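Long-range contacts in BtrN (Bacillus circulans, PDB 4M7S), which catalyses the S-adenosyl-L-methionine-dependent radical oxidation of 2-deoxy-scyllo-inosamine to 3-amino-2,3-dideoxy-scyllo-inosose in butirosin biosynthesis, using two [4Fe-4S] clusters: residues F5-V10 and R56-F61; A85-Y90 and G108-I113; Q15-C20 and Y62-L67; C20-N25 and T115-A120. All coordinates share one frame; numbering follows the deposited sequence. Where two conformers were deposited one is given.

Contacts 1 and 2, with centres about 10 Å apart, join strands of one sheet, in which 7-10, 56-58, 86-91 and 111-116 are successive parallel neighbours. Ile57 and Ile88 link the two pairs through their backbones. Contacts 3 and 4, about 9 Å apart, share Cys20 and border one [4Fe-4S] cluster, at the C-terminal ends of the strands and in the loops after them. Along the chain contact 1 closes before contact 2 opens, contacts 1 and 3 interleave, and contact 2 is nested within the loop closed by contact 4. The pattern is that of a partial radical SAM (TIM-like) barrel: the sheet supplies the framework, and the segments leaving its strands gather the cluster ligands and their surroundings.

Contact 1: F5-V10 and R56-F61; sequences FSMIEV and RISFHF
Ser6, Ile8 and Val10 hold Arg56 and Ser58 through four backbone hydrogen bonds, forming the parallel pairing of strands 7-10 and 56-58 within the partial TIM barrel of a radical SAM enzyme. The shortest runs from Arg56 N to Ser6 O, 2.7 Å. Ile8 bonds to both Arg56 and Ser58, as expected in a parallel ladder, and the strand axes approach to 4.8 Å with 15° between their directions.

Side chains alternate between the two faces. On one, residue 7 is selenomethionine; its bent chain crosses Arg56 at about a right angle, CE coming 3.5 Å from Arg56 CB. Serine is small enough to fit beside it: Ser58 OG packs tightly against both Met7 SE and Glu9 CG, 3.1 Å from each. This buried hydroxyl has no polar partner in the model. On the other face Ile8 and Ile57 lie side by side, each with CG1 anti to its backbone N (chi1 177°), and Ile8 CG2 reaches Ile57 CG1 at 4.0 Å. Branched, apolar residues suit this face, where Ile57 meets Met45 and Val10 meets Leu44 of helix 38-50.

Farther out, strand 175-178 continues the sheet beside 7-10, and strand 86-91 beside 56-58. His60 links to strand 86-91, its ND1 hydrogen-bonded to Tyr90 O, and its side chain touches the [4Fe-4S] cluster held by Cys16, Cys20 and Cys23. On the same face as Ser58, Glu9 runs extended beyond CG; its OE1 lies 3.1 Å from His60 O, two acceptors without a bond, and meets the edge of the Phe61 ring near its plane, 4.0 Å from CD1.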
# COMPACT_ATOMS: atom_id res chain seq x y z
N PHE A 5 -1.83 -9.67 -7.27
CA PHE A 5 -0.93 -8.65 -6.74
C PHE A 5 0.11 -9.29 -5.82
O PHE A 5 -0.16 -10.31 -5.18
CB PHE A 5 -1.72 -7.57 -5.98
CG PHE A 5 -2.80 -8.12 -5.08
CD1 PHE A 5 -2.50 -8.52 -3.79
CD2 PHE A 5 -4.10 -8.24 -5.54
CE1 PHE A 5 -3.49 -9.04 -2.97
CE2 PHE A 5 -5.10 -8.75 -4.73
CZ PHE A 5 -4.79 -9.15 -3.44
N SER A 6 1.30 -8.71 -5.77
CA SER A 6 2.37 -9.26 -4.95
C SER A 6 2.50 -8.43 -3.67
O SER A 6 3.11 -8.87 -2.70
CB SER A 6 3.69 -9.28 -5.72
OG SER A 6 4.14 -7.97 -5.97
N MSE A 7 1.93 -7.23 -3.68
CA MSE A 7 1.93 -6.34 -2.52
C MSE A 7 0.53 -5.75 -2.36
O MSE A 7 -0.11 -5.36 -3.35
CB MSE A 7 2.97 -5.22 -2.68
CG MSE A 7 2.73 -3.99 -1.76
SE MSE A 7 3.10 -4.25 0.17
CE MSE A 7 5.04 -4.00 0.13
N ILE A 8 0.04 -5.73 -1.13
CA ILE A 8 -1.20 -5.03 -0.85
C ILE A 8 -0.97 -4.02 0.27
O ILE A 8 -0.39 -4.36 1.31
CB ILE A 8 -2.37 -5.99 -0.51
CG1 ILE A 8 -3.62 -5.19 -0.16
CG2 ILE A 8 -2.00 -6.93 0.64
CD1 ILE A 8 -4.88 -6.01 -0.24
N GLU A 9 -1.40 -2.78 0.04
CA GLU A 9 -1.23 -1.71 1.02
C GLU A 9 -2.57 -1.41 1.64
O GLU A 9 -3.53 -1.09 0.93
CB GLU A 9 -0.73 -0.43 0.34
CG GLU A 9 0.76 -0.22 0.35
CD GLU A 9 1.16 1.10 -0.28
OE1 GLU A 9 0.47 2.10 -0.02
OE2 GLU A 9 2.14 1.12 -1.04
N VAL A 10 -2.65 -1.51 2.97
CA VAL A 10 -3.92 -1.34 3.67
C VAL A 10 -3.90 -0.08 4.55
O VAL A 10 -3.09 0.03 5.47
CB VAL A 10 -4.23 -2.56 4.53
CG1 VAL A 10 -5.63 -2.48 5.10
CG2 VAL A 10 -4.09 -3.84 3.69
N ARG A 56 3.60 -9.50 -0.08
CA ARG A 56 3.83 -8.54 1.00
C ARG A 56 2.55 -7.82 1.38
O ARG A 56 1.70 -7.54 0.52
CB ARG A 56 4.87 -7.50 0.58
CG ARG A 56 5.92 -7.98 -0.36
CD ARG A 56 7.26 -8.08 0.32
NE ARG A 56 8.34 -8.10 -0.66
CZ ARG A 56 8.66 -9.16 -1.40
NH1 ARG A 56 7.98 -10.29 -1.29
NH2 ARG A 56 9.67 -9.07 -2.27
N ILE A 57 2.41 -7.52 2.66
CA ILE A 57 1.31 -6.68 3.12
C ILE A 57 1.86 -5.52 3.95
O ILE A 57 2.64 -5.72 4.89
CB ILE A 57 0.23 -7.50 3.91
CG1 ILE A 57 -0.87 -6.58 4.46
CG2 ILE A 57 0.87 -8.32 5.04
CD1 ILE A 57 -2.14 -7.33 4.86
N SER A 58 1.51 -4.29 3.57
CA SER A 58 1.85 -3.11 4.37
C SER A 58 0.60 -2.40 4.91
O SER A 58 -0.51 -2.62 4.42
CB SER A 58 2.76 -2.14 3.62
OG SER A 58 2.40 -2.03 2.26
N PHE A 59 0.79 -1.55 5.93
CA PHE A 59 -0.33 -0.99 6.70
C PHE A 59 -0.41 0.53 6.66
O PHE A 59 -0.94 1.17 7.59
CB PHE A 59 -0.21 -1.44 8.15
CG PHE A 59 -0.13 -2.92 8.30
CD1 PHE A 59 -1.29 -3.69 8.42
CD2 PHE A 59 1.10 -3.56 8.30
CE1 PHE A 59 -1.22 -5.06 8.55
CE2 PHE A 59 1.18 -4.95 8.42
CZ PHE A 59 0.01 -5.70 8.55
N HIS A 60 0.08 1.11 5.55
CA HIS A 60 0.33 2.57 5.38
C HIS A 60 -0.07 3.06 3.98
O HIS A 60 0.54 2.65 2.99
CB HIS A 60 1.83 2.82 5.58
CG HIS A 60 2.25 4.26 5.46
ND1 HIS A 60 3.10 4.86 6.37
CD2 HIS A 60 1.99 5.20 4.52
CE1 HIS A 60 3.31 6.12 6.01
NE2 HIS A 60 2.65 6.35 4.89
N PHE A 61 -1.05 3.97 3.87
CA PHE A 61 -1.38 4.50 2.55
C PHE A 61 -0.78 5.90 2.59
O PHE A 61 0.28 6.15 2.02
CB PHE A 61 -2.89 4.53 2.29
CG PHE A 61 -3.27 5.05 0.94
CD1 PHE A 61 -2.42 4.88 -0.16
CD2 PHE A 61 -4.46 5.74 0.76
CE1 PHE A 61 -2.75 5.37 -1.40
CE2 PHE A 61 -4.81 6.24 -0.50
CZ PHE A 61 -3.95 6.06 -1.58

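Contact 2: A85-Y90 and G108-I113; sequences ARPIIY and GIQKFI
Ile89 joins Lys111 and Ile113 in a parallel ladder: its N donates to Lys111 O, and its O receives Ile113 N at 2.7 Å in an almost straight bond (177°). Strand axes 86-90 and 111-113 approach to 4.7 Å at an angle of 21°. Pro87, which has no N-H, takes part through its O, bonded by Gln110 N.

On one face Ile113 CG1 sits over the Tyr90 ring, 3.6 Å above its plane and offset toward the rim, a CH-pi contact. On the other, Ile109 CD1 fits between Pro87 CB, 3.6 Å away, and Ile89 CG1, 3.7 Å away; the two isoleucines cross at about a right angle. Ile89 also lies alongside Phe112, whose ring packs on Leu101 and Leu104 of helix 98-107, so bulky apolar residues fill the space between sheet and helix. At the margin, the extended Arg86 brings NH2 to Gln110 OE1 in a weak, bent bond of 2.7 Å.

Gly108, just after helix 98-107, closes it in a Schellman motif; at its backbone angles a beta carbon would be jammed against the preceding carbonyl O. Strand 86-91, helix 98-107 and strand 111-116 form a beta-alpha-beta unit, the repeating element of TIM-barrel folds.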
# COMPACT_ATOMS: atom_id res chain seq x y z
N ALA A 85 2.19 -14.67 4.16
CA ALA A 85 2.42 -13.29 3.70
C ALA A 85 3.56 -12.65 4.47
O ALA A 85 3.98 -13.15 5.52
CB ALA A 85 1.16 -12.46 3.84
N ARG A 86 4.07 -11.52 3.96
CA ARG A 86 5.19 -10.83 4.59
C ARG A 86 4.78 -9.43 5.02
O ARG A 86 4.70 -8.52 4.19
CB ARG A 86 6.38 -10.77 3.62
CG ARG A 86 7.59 -9.97 4.11
CD ARG A 86 8.80 -10.23 3.22
NE ARG A 86 9.90 -9.30 3.47
CZ ARG A 86 10.84 -9.48 4.38
NH1 ARG A 86 11.81 -8.58 4.53
NH2 ARG A 86 10.84 -10.57 5.14
N PRO A 87 4.48 -9.26 6.32
CA PRO A 87 4.02 -7.99 6.88
C PRO A 87 5.15 -6.98 7.05
O PRO A 87 6.18 -7.31 7.66
CB PRO A 87 3.46 -8.39 8.26
CG PRO A 87 3.34 -9.91 8.22
CD PRO A 87 4.44 -10.34 7.31
N ILE A 88 4.97 -5.78 6.51
CA ILE A 88 5.99 -4.74 6.56
C ILE A 88 5.38 -3.48 7.14
O ILE A 88 4.27 -3.09 6.76
CB ILE A 88 6.47 -4.36 5.15
CG1 ILE A 88 6.80 -5.60 4.32
CG2 ILE A 88 7.65 -3.38 5.23
CD1 ILE A 88 7.95 -6.39 4.85
N ILE A 89 6.10 -2.82 8.05
CA ILE A 89 5.65 -1.52 8.55
C ILE A 89 6.45 -0.39 7.89
O ILE A 89 7.68 -0.37 7.95
CB ILE A 89 5.82 -1.40 10.08
CG1 ILE A 89 4.81 -2.28 10.81
CG2 ILE A 89 5.64 0.06 10.52
CD1 ILE A 89 3.41 -1.72 10.80
N TYR A 90 5.74 0.55 7.25
CA TYR A 90 6.37 1.78 6.81
C TYR A 90 5.93 2.87 7.80
O TYR A 90 4.74 3.14 7.94
CB TYR A 90 5.93 2.13 5.40
CG TYR A 90 6.36 1.14 4.33
CD1 TYR A 90 5.70 -0.07 4.15
CD2 TYR A 90 7.42 1.43 3.48
CE1 TYR A 90 6.08 -0.97 3.16
CE2 TYR A 90 7.81 0.54 2.48
CZ TYR A 90 7.13 -0.65 2.34
OH TYR A 90 7.52 -1.54 1.35
N GLY A 108 4.31 -10.47 14.19
CA GLY A 108 4.47 -10.92 12.81
C GLY A 108 5.20 -10.00 11.84
O GLY A 108 5.57 -10.44 10.75
N ILE A 109 5.40 -8.74 12.21
CA ILE A 109 6.09 -7.81 11.31
C ILE A 109 7.50 -8.30 11.01
O ILE A 109 8.28 -8.55 11.93
CB ILE A 109 6.17 -6.36 11.87
CG1 ILE A 109 4.77 -5.78 12.07
CG2 ILE A 109 6.99 -5.45 10.92
CD1 ILE A 109 3.87 -5.87 10.83
N GLN A 110 7.84 -8.43 9.73
CA GLN A 110 9.16 -8.91 9.35
C GLN A 110 10.12 -7.77 9.01
O GLN A 110 11.33 -7.97 8.93
CB GLN A 110 9.05 -9.89 8.18
CG GLN A 110 8.33 -11.18 8.54
CD GLN A 110 8.19 -12.11 7.37
OE1 GLN A 110 8.91 -11.99 6.38
NE2 GLN A 110 7.25 -13.06 7.47
N LYS A 111 9.58 -6.57 8.80
CA LYS A 111 10.44 -5.45 8.44
C LYS A 111 9.82 -4.11 8.80
O LYS A 111 8.63 -3.89 8.59
CB LYS A 111 10.77 -5.50 6.95
CG LYS A 111 11.93 -4.61 6.52
CD LYS A 111 12.46 -5.10 5.19
CE LYS A 111 13.51 -4.19 4.60
NZ LYS A 111 13.91 -4.56 3.21
N PHE A 112 10.65 -3.23 9.36
CA PHE A 112 10.28 -1.85 9.61
C PHE A 112 11.10 -0.93 8.71
O PHE A 112 12.33 -0.98 8.71
CB PHE A 112 10.54 -1.47 11.08
CG PHE A 112 9.76 -2.30 12.08
CD1 PHE A 112 10.26 -3.52 12.53
CD2 PHE A 112 8.54 -1.85 12.57
CE1 PHE A 112 9.55 -4.28 13.47
CE2 PHE A 112 7.82 -2.61 13.51
CZ PHE A 112 8.33 -3.82 13.96
N ILE A 113 10.41 -0.11 7.92
CA ILE A 113 11.06 0.89 7.09
C ILE A 113 10.78 2.21 7.78
O ILE A 113 9.65 2.70 7.72
CB ILE A 113 10.45 0.97 5.68
CG1 ILE A 113 10.25 -0.43 5.08
CG2 ILE A 113 11.30 1.87 4.78
CD1 ILE A 113 11.51 -1.19 4.88

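Contact 3: Q15-C20 and Y62-L67; sequences QCNRTC and YGEPLL. With SF4 (iron/sulfur cluster), chain C.
Gln15 O receives the backbone N-H of Glu64 at 3.0 Å, a fairly straight bond (162°) that ties the start of the cluster-binding loop to segment 62-67. Gly63 CA rests 3.4 Å from the same oxygen. Glycine suits this position because a beta carbon would collide with that oxygen.

The next residue, Cys16, has SG anti to its backbone N (chi1 177°) and binds iron FE1 at 2.4 Å. Arg18 N donates to this sulfur at 3.3 Å and 171°; such a bond would be expected to draw some electron density from the sulfur. Farther along the loop, Cys20 SG binds FE2. The opposing segment approaches the cluster through Tyr62 O, 3.7 Å from sulfide S2; Asn25 ND2 also meets this oxygen, though too closely in the model for the bond to be beyond doubt.

Asn17 and Glu64 lie side by side, pointing the same way with their flat groups nearly perpendicular, and Asn17 OD1 touches Glu64 CG at 3.9 Å. Their polar ends look to other partners: Asn17 to Asn92 and Asp94, Glu64 to Thr91 and Asn92 N. Glu64 OE1 also accepts Leu66 N at 3.3 Å, from the anti side and out of the carboxylate plane, so several bonds fix the group. Apolar Leu67 closes the contact, its CD1 lying 3.8 Å from Asn17 N.

Cys16 and Cys20 are the first two cysteines of the CX3CX2C motif, completed by Cys23. The Tyr-Gly-Glu-Pro sequence after strand 56-58 probably corresponds to the GGE motif of radical SAM enzymes, which in relatives binds the amino group of S-adenosylmethionine.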
# COMPACT_ATOMS: atom_id res chain seq x y z
N GLN A 15 -4.93 9.05 9.38
CA GLN A 15 -4.24 10.22 9.93
C GLN A 15 -2.75 9.95 10.04
O GLN A 15 -2.33 8.83 10.31
CB GLN A 15 -4.81 10.66 11.30
CG GLN A 15 -4.18 11.97 11.83
CD GLN A 15 -4.77 12.48 13.15
OE1 GLN A 15 -5.03 11.71 14.07
NE2 GLN A 15 -4.98 13.79 13.23
N CYS A 16 -1.96 10.99 9.82
CA CYS A 16 -0.55 10.97 10.18
C CYS A 16 -0.25 12.12 11.13
O CYS A 16 -0.89 13.17 11.06
CB CYS A 16 0.32 11.11 8.94
SG CYS A 16 2.05 11.17 9.42
N ASN A 17 0.73 11.93 12.02
CA ASN A 17 1.05 12.95 13.01
C ASN A 17 1.86 14.10 12.42
O ASN A 17 1.98 15.16 13.03
CB ASN A 17 1.78 12.35 14.21
CG ASN A 17 3.08 11.67 13.83
OD1 ASN A 17 3.07 10.66 13.12
ND2 ASN A 17 4.20 12.22 14.29
N ARG A 18 2.43 13.88 11.24
CA ARG A 18 3.23 14.92 10.61
C ARG A 18 2.44 15.71 9.57
O ARG A 18 1.33 15.33 9.19
CB ARG A 18 4.53 14.35 10.04
CG ARG A 18 5.56 14.06 11.13
CD ARG A 18 6.90 13.62 10.59
NE ARG A 18 7.79 13.22 11.68
CZ ARG A 18 8.57 14.05 12.36
NH1 ARG A 18 8.59 15.35 12.07
NH2 ARG A 18 9.34 13.59 13.34
N THR A 19 3.04 16.79 9.10
CA THR A 19 2.35 17.75 8.25
C THR A 19 3.17 18.06 7.00
O THR A 19 3.10 19.17 6.49
CB THR A 19 2.13 19.06 9.02
OG1 THR A 19 3.39 19.54 9.50
CG2 THR A 19 1.19 18.84 10.21
N CYS A 20 3.92 17.08 6.52
CA CYS A 20 4.88 17.29 5.43
C CYS A 20 4.23 17.97 4.22
O CYS A 20 3.27 17.46 3.64
CB CYS A 20 5.53 15.98 5.02
SG CYS A 20 6.27 15.08 6.41
N TYR A 62 -1.45 6.80 3.31
CA TYR A 62 -0.86 8.12 3.56
C TYR A 62 -1.02 8.50 5.03
O TYR A 62 -1.07 9.69 5.38
CB TYR A 62 -1.47 9.18 2.65
CG TYR A 62 -0.89 9.17 1.25
CD1 TYR A 62 0.26 9.88 0.95
CD2 TYR A 62 -1.50 8.45 0.24
CE1 TYR A 62 0.79 9.89 -0.33
CE2 TYR A 62 -0.99 8.44 -1.05
CZ TYR A 62 0.16 9.15 -1.32
OH TYR A 62 0.66 9.14 -2.60
N GLY A 63 -1.11 7.48 5.87
CA GLY A 63 -1.22 7.69 7.30
C GLY A 63 -0.12 6.95 8.03
O GLY A 63 0.61 6.16 7.43
N GLU A 64 -0.01 7.21 9.33
CA GLU A 64 0.99 6.56 10.17
C GLU A 64 0.39 5.33 10.82
O GLU A 64 -0.53 5.45 11.64
CB GLU A 64 1.46 7.55 11.25
CG GLU A 64 2.42 6.95 12.26
CD GLU A 64 3.59 6.23 11.58
OE1 GLU A 64 3.97 5.14 12.07
OE2 GLU A 64 4.14 6.77 10.59
N PRO A 65 0.90 4.13 10.48
CA PRO A 65 0.27 2.92 11.02
C PRO A 65 0.40 2.79 12.54
O PRO A 65 -0.49 2.22 13.17
CB PRO A 65 1.01 1.77 10.30
CG PRO A 65 2.32 2.37 9.85
CD PRO A 65 2.03 3.84 9.58
N LEU A 66 1.48 3.30 13.14
CA LEU A 66 1.63 3.21 14.60
C LEU A 66 0.61 4.06 15.37
O LEU A 66 0.56 4.02 16.60
CB LEU A 66 3.05 3.56 15.05
CG LEU A 66 4.21 2.68 14.57
CD1 LEU A 66 5.31 2.66 15.60
CD2 LEU A 66 3.77 1.27 14.26
N LEU A 67 -0.18 4.84 14.64
CA LEU A 67 -1.26 5.62 15.25
C LEU A 67 -2.54 4.79 15.33
O LEU A 67 -3.48 5.16 16.01
CB LEU A 67 -1.52 6.90 14.47
CG LEU A 67 -0.73 8.15 14.89
CD1 LEU A 67 -1.13 9.37 14.06
CD2 LEU A 67 -0.98 8.41 16.36
FE1 SF4 C . 3.03 11.62 7.26
FE2 SF4 C . 4.94 13.16 6.21
FE3 SF4 C . 3.00 12.23 4.64
FE4 SF4 C . 4.84 10.49 5.62
S1 SF4 C . 5.24 12.19 4.13
S2 SF4 C . 2.58 10.16 5.56
S3 SF4 C . 5.28 11.42 7.68
S4 SF4 C . 2.73 13.74 6.38

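Contact 4: C20-N25 and T115-A120; sequences CWYCPN and TQHAGA. With SF4 (iron/sulfur cluster), chain C.
Cys20, opening the segment, is the cluster ligand shared with contact 3; its SG packs against His117 CB and Ala118, 3.7 Å from Ala118 CB. A type I turn from Cys20 to Cys23, closed by Cys23 N on Cys20 O, follows.

Within the turn Tyr22 makes the polar part of the contact. Its CG lies between the backbone N and carbonyl carbon (chi1 47°), which brings CG back to the Cys20 side of the turn, and Cys20 CB sits over one face of the ring. The hydroxyl meets His117 ND1 at 2.9 Å, each partner lying in the plane of the other's ring; either could be the donor. Ala118 N adds a weak bond to the same OH, 3.3 Å long and bent to 136°. The small Ala118 lets the ring come close, CE2 to CB being 3.7 Å. Thus oriented, the imidazole turns a face to the cluster, with FE4 3.6 Å above its plane and offset toward the rim; this is the iron without a cysteine, where S-adenosylmethionine would be expected to bind.

Cys23 SG then binds FE3 at 2.4 Å and accepts the backbone N of Asn25, whose amide also borders the cluster.

Tyr22 occupies the Φ (aromatic) position of the radical SAM CX3CXΦC loop. This loop, between strand 7-10 and helix 38-50, meets the chain leaving strand 111-116, which is flanked by strands 86-91 and 139-143; His144, just beyond the latter, stacks on Tyr22.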
# COMPACT_ATOMS: atom_id res chain seq x y z
N CYS A 20 3.92 17.08 6.52
CA CYS A 20 4.88 17.29 5.43
C CYS A 20 4.23 17.97 4.22
O CYS A 20 3.27 17.46 3.64
CB CYS A 20 5.53 15.98 5.02
SG CYS A 20 6.27 15.08 6.41
N TRP A 21 4.74 19.14 3.86
CA TRP A 21 4.10 19.93 2.81
C TRP A 21 4.19 19.24 1.45
O TRP A 21 3.35 19.48 0.58
CB TRP A 21 4.65 21.35 2.76
CG TRP A 21 3.67 22.32 2.13
CD1 TRP A 21 3.87 23.09 1.02
CD2 TRP A 21 2.34 22.60 2.59
NE1 TRP A 21 2.74 23.83 0.76
CE2 TRP A 21 1.79 23.55 1.70
CE3 TRP A 21 1.56 22.14 3.65
CZ2 TRP A 21 0.49 24.05 1.86
CZ3 TRP A 21 0.27 22.63 3.81
CH2 TRP A 21 -0.25 23.58 2.91
N TYR A 22 5.19 18.39 1.27
CA TYR A 22 5.34 17.65 0.02
C TYR A 22 4.39 16.45 -0.05
O TYR A 22 4.28 15.80 -1.09
CB TYR A 22 6.79 17.19 -0.17
CG TYR A 22 7.42 16.54 1.05
CD1 TYR A 22 7.33 15.17 1.26
CD2 TYR A 22 8.10 17.30 2.00
CE1 TYR A 22 7.90 14.57 2.37
CE2 TYR A 22 8.67 16.71 3.11
CZ TYR A 22 8.57 15.35 3.29
OH TYR A 22 9.14 14.76 4.39
N CYS A 23 3.69 16.18 1.05
CA CYS A 23 2.78 15.04 1.12
C CYS A 23 1.32 15.43 0.92
O CYS A 23 0.86 16.42 1.49
CB CYS A 23 2.89 14.32 2.46
SG CYS A 23 1.80 12.83 2.64
N PRO A 24 0.59 14.64 0.12
CA PRO A 24 -0.86 14.75 -0.13
C PRO A 24 -1.69 15.07 1.10
O PRO A 24 -2.66 15.82 0.99
CB PRO A 24 -1.21 13.35 -0.65
CG PRO A 24 -0.00 12.97 -1.44
CD PRO A 24 1.19 13.59 -0.72
N ASN A 25 -1.33 14.50 2.25
CA ASN A 25 -1.93 14.90 3.53
C ASN A 25 -1.91 16.42 3.74
O ASN A 25 -2.86 16.99 4.27
CB ASN A 25 -1.22 14.20 4.68
CG ASN A 25 -1.44 12.71 4.68
OD1 ASN A 25 -2.47 12.23 4.22
ND2 ASN A 25 -0.46 11.97 5.19
N THR A 115 11.20 6.21 8.19
CA THR A 115 11.58 7.43 7.49
C THR A 115 11.46 8.65 8.40
O THR A 115 10.36 9.07 8.75
CB THR A 115 10.71 7.65 6.24
OG1 THR A 115 10.50 6.41 5.57
CG2 THR A 115 11.39 8.62 5.28
N GLN A 116 12.60 9.20 8.80
CA GLN A 116 12.60 10.49 9.49
C GLN A 116 12.06 11.54 8.53
O GLN A 116 12.64 11.77 7.47
CB GLN A 116 14.02 10.85 9.93
CG GLN A 116 14.15 12.26 10.50
CD GLN A 116 13.36 12.43 11.78
OE1 GLN A 116 13.29 11.50 12.60
NE2 GLN A 116 12.76 13.60 11.97
N HIS A 117 10.94 12.18 8.89
CA HIS A 117 10.29 13.11 7.97
C HIS A 117 10.36 14.58 8.39
O HIS A 117 11.00 14.92 9.38
CB HIS A 117 8.84 12.70 7.70
CG HIS A 117 8.70 11.70 6.60
ND1 HIS A 117 8.85 12.03 5.27
CD2 HIS A 117 8.42 10.37 6.63
CE1 HIS A 117 8.68 10.95 4.53
NE2 HIS A 117 8.41 9.93 5.33
N ALA A 118 9.68 15.42 7.62
CA ALA A 118 9.78 16.88 7.74
C ALA A 118 9.44 17.41 9.13
O ALA A 118 8.33 17.23 9.62
CB ALA A 118 8.93 17.58 6.69
N GLY A 119 10.43 18.08 9.72
CA GLY A 119 10.34 18.57 11.08
C GLY A 119 11.74 18.78 11.63
O GLY A 119 12.56 19.46 11.00
N ALA A 120 12.03 18.21 12.79
CA ALA A 120 11.04 17.46 13.56
C ALA A 120 10.35 18.35 14.59
O ALA A 120 9.46 19.14 14.26
CB ALA A 120 11.68 16.26 14.23
FE1 SF4 C . 3.03 11.62 7.26
FE2 SF4 C . 4.94 13.16 6.21
FE3 SF4 C . 3.00 12.23 4.64
FE4 SF4 C . 4.84 10.49 5.62
S1 SF4 C . 5.24 12.19 4.13
S2 SF4 C . 2.58 10.16 5.56
S3 SF4 C . 5.28 11.42 7.68
S4 SF4 C . 2.73 13.74 6.38